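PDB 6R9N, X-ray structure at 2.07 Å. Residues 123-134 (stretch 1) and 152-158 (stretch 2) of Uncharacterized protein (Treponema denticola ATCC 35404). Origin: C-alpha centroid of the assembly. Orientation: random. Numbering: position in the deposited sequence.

Stretch 1 123-134: PIPDKGMSISLP
Stretch 2 (152-158) QFGLYDE

An aromatic side chain can be held by a turn as well as by a sheet, and the contact between residues 123-134 and 152-158 illustrates the principle without a single hydrogen bond between the two stretches. In the first, a strand ends at Ile-124, a type I turn runs from Pro-125 to Gly-128, and a second strand spans 130-132; the other contributes a strand, 153-157. The turn has Asp-126 at phi/psi -55/-34° and Lys-127 at -93/6°, and is closed by Gly-128 N donating to Pro-125 O at 2.9 Å. Gly-128 itself adopts 95/180°, where a CB would be jammed against the preceding carbonyl oxygen, so the backbone alone calls for glycine.

Phe-153 points toward this turn. With chi1 -66° (m) and chi2 -90°, its ring extends to the turn backbone: CZ lies 3.0 Å from Pro-125 O, while CE1 lies 3.5 Å from Asp-126 O and 3.6 Å from Gly-128 N. The main chain of Lys-127 passes the ring edge. Ile-124 is also directed toward its partner; its chi1 of -51° (m) places CG2 over one ring face, 3.5 Å from the Phe-153 centroid and 16° off the normal, a CH-pi contact, while chi2 is t (173°).

Farther along, the register advances in the same sense, from Gly-128 opposite Phe-153 (CA to CA 7.5 Å) to Ile-131 opposite Asp-157 (CA to CA 9.6 Å). Across this wider gap, side chains must reach. Ile-131 (m, t) and Leu-155 (chi1 -162°, t; chi2 -76°, m) both leave their backbones sideways, yet their ends approach, bringing Ile-131 CD1 within 4.3 Å of Leu-155 CD2. Leu-133 (m, t) then sets CD1 4.2 Å from OD1 of Asp-157, whose chi1 is t.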

# COMPACT_ATOMS: atom_id res chain seq x y z
N PRO A 123 17.40 0.08 -1.69
CA PRO A 123 16.34 1.05 -2.01
C PRO A 123 16.44 1.49 -3.46
O PRO A 123 17.51 1.87 -3.93
CB PRO A 123 16.62 2.22 -1.05
CG PRO A 123 17.72 1.73 -0.10
CD PRO A 123 18.47 0.69 -0.87
N ILE A 124 15.34 1.42 -4.18
CA ILE A 124 15.30 1.87 -5.57
C ILE A 124 14.97 3.36 -5.57
O ILE A 124 13.95 3.75 -4.99
CB ILE A 124 14.27 1.08 -6.40
CG1 ILE A 124 14.46 -0.43 -6.22
CG2 ILE A 124 14.42 1.45 -7.86
CD1 ILE A 124 13.37 -1.26 -6.88
N PRO A 125 15.80 4.20 -6.17
CA PRO A 125 15.46 5.63 -6.25
C PRO A 125 14.36 5.83 -7.27
O PRO A 125 14.10 4.98 -8.12
CB PRO A 125 16.77 6.29 -6.70
CG PRO A 125 17.47 5.20 -7.49
CD PRO A 125 17.05 3.87 -6.88
N ASP A 126 13.72 7.00 -7.20
CA ASP A 126 12.47 7.20 -7.92
C ASP A 126 12.57 6.92 -9.42
O ASP A 126 11.59 6.45 -10.01
CB ASP A 126 11.97 8.63 -7.68
CG ASP A 126 11.26 8.78 -6.35
OD1 ASP A 126 10.92 7.73 -5.74
OD2 ASP A 126 11.04 9.92 -5.91
N LYS A 127 13.71 7.18 -10.06
CA LYS A 127 13.81 7.00 -11.51
C LYS A 127 14.34 5.63 -11.91
O LYS A 127 14.57 5.38 -13.10
CB LYS A 127 14.70 8.09 -12.12
CG LYS A 127 14.02 9.46 -12.15
CD LYS A 127 14.93 10.55 -12.67
CE LYS A 127 14.33 11.92 -12.37
NZ LYS A 127 14.46 12.85 -13.51
N GLY A 128 14.51 4.73 -10.96
CA GLY A 128 14.86 3.36 -11.25
C GLY A 128 16.35 3.14 -11.18
O GLY A 128 17.13 4.04 -10.89
N MET A 129 16.72 1.89 -11.44
CA MET A 129 18.11 1.45 -11.43
C MET A 129 18.15 0.14 -12.20
O MET A 129 17.12 -0.48 -12.47
CB MET A 129 18.63 1.28 -10.01
CG MET A 129 17.94 0.14 -9.25
SD MET A 129 18.35 -0.00 -7.50
CE MET A 129 20.14 0.13 -7.54
N SER A 130 19.36 -0.28 -12.56
CA SER A 130 19.60 -1.54 -13.23
C SER A 130 20.19 -2.58 -12.28
O SER A 130 20.84 -2.25 -11.28
CB SER A 130 20.51 -1.35 -14.44
OG SER A 130 19.81 -0.67 -15.46
N ILE A 131 19.93 -3.85 -12.58
CA ILE A 131 20.52 -4.99 -11.88
C ILE A 131 21.23 -5.85 -12.93
O ILE A 131 20.61 -6.27 -13.91
CB ILE A 131 19.46 -5.80 -11.14
CG1 ILE A 131 18.59 -4.87 -10.28
CG2 ILE A 131 20.08 -6.87 -10.28
CD1 ILE A 131 17.29 -5.50 -9.81
N SER A 132 22.54 -6.06 -12.75
CA SER A 132 23.36 -6.80 -13.70
C SER A 132 23.23 -8.30 -13.47
O SER A 132 23.20 -8.77 -12.32
CB SER A 132 24.84 -6.42 -13.60
OG SER A 132 25.03 -5.02 -13.52
N LEU A 133 23.18 -9.07 -14.54
CA LEU A 133 23.08 -10.51 -14.39
C LEU A 133 24.35 -11.22 -14.83
O LEU A 133 25.10 -10.71 -15.67
CB LEU A 133 21.89 -11.04 -15.20
CG LEU A 133 20.54 -10.53 -14.73
CD1 LEU A 133 19.45 -11.11 -15.60
CD2 LEU A 133 20.32 -10.87 -13.26
N PRO A 134 24.61 -12.42 -14.29
CA PRO A 134 25.81 -13.17 -14.68
C PRO A 134 25.94 -13.43 -16.17
O PRO A 134 27.07 -13.54 -16.66
CB PRO A 134 25.67 -14.48 -13.89
CG PRO A 134 24.87 -14.14 -12.71
CD PRO A 134 23.95 -13.01 -13.11
N GLN A 152 6.30 2.45 -6.65
CA GLN A 152 6.14 1.16 -7.30
C GLN A 152 7.08 1.08 -8.49
O GLN A 152 7.22 2.07 -9.22
CB GLN A 152 4.69 0.92 -7.78
CG GLN A 152 4.52 -0.40 -8.59
CD GLN A 152 3.09 -0.68 -9.11
OE1 GLN A 152 2.53 -1.76 -8.88
NE2 GLN A 152 2.54 0.25 -9.87
N PHE A 153 7.68 -0.09 -8.70
CA PHE A 153 8.47 -0.35 -9.90
C PHE A 153 8.02 -1.64 -10.57
O PHE A 153 7.60 -2.60 -9.92
CB PHE A 153 9.99 -0.44 -9.60
CG PHE A 153 10.57 0.85 -9.14
CD1 PHE A 153 11.08 1.76 -10.06
CD2 PHE A 153 10.57 1.19 -7.79
CE1 PHE A 153 11.61 2.97 -9.64
CE2 PHE A 153 11.08 2.40 -7.37
CZ PHE A 153 11.59 3.29 -8.29
N GLY A 154 8.12 -1.65 -11.89
CA GLY A 154 8.16 -2.89 -12.63
C GLY A 154 9.59 -3.33 -12.85
O GLY A 154 10.52 -2.60 -12.51
N LEU A 155 9.76 -4.54 -13.38
CA LEU A 155 11.09 -5.05 -13.70
C LEU A 155 11.08 -5.52 -15.14
O LEU A 155 10.29 -6.40 -15.50
CB LEU A 155 11.50 -6.18 -12.73
CG LEU A 155 12.99 -6.55 -12.62
CD1 LEU A 155 13.44 -7.35 -13.84
CD2 LEU A 155 13.87 -5.25 -12.47
N TYR A 156 11.91 -4.90 -15.97
CA TYR A 156 12.04 -5.26 -17.37
C TYR A 156 13.26 -6.16 -17.52
O TYR A 156 14.38 -5.75 -17.22
CB TYR A 156 12.19 -4.02 -18.25
CG TYR A 156 12.20 -4.36 -19.72
CD1 TYR A 156 11.19 -5.14 -20.27
CD2 TYR A 156 13.20 -3.89 -20.56
CE1 TYR A 156 11.18 -5.46 -21.61
CE2 TYR A 156 13.19 -4.21 -21.91
CZ TYR A 156 12.18 -4.99 -22.43
OH TYR A 156 12.15 -5.32 -23.76
N ASP A 157 13.03 -7.40 -17.92
CA ASP A 157 14.10 -8.37 -18.13
C ASP A 157 14.56 -8.15 -19.57
O ASP A 157 13.87 -8.54 -20.51
CB ASP A 157 13.58 -9.79 -17.88
CG ASP A 157 14.65 -10.87 -18.07
OD1 ASP A 157 15.78 -10.70 -17.58
OD2 ASP A 157 14.36 -11.90 -18.71
N GLU A 158 15.70 -7.49 -19.74
CA GLU A 158 16.11 -7.08 -21.08
C GLU A 158 16.27 -8.28 -22.02
O GLU A 158 15.84 -8.23 -23.18
CB GLU A 158 17.41 -6.28 -21.02
CG GLU A 158 17.19 -4.83 -20.59
CD GLU A 158 18.48 -4.04 -20.51
OE1 GLU A 158 18.40 -2.81 -20.35
OE2 GLU A 158 19.58 -4.63 -20.59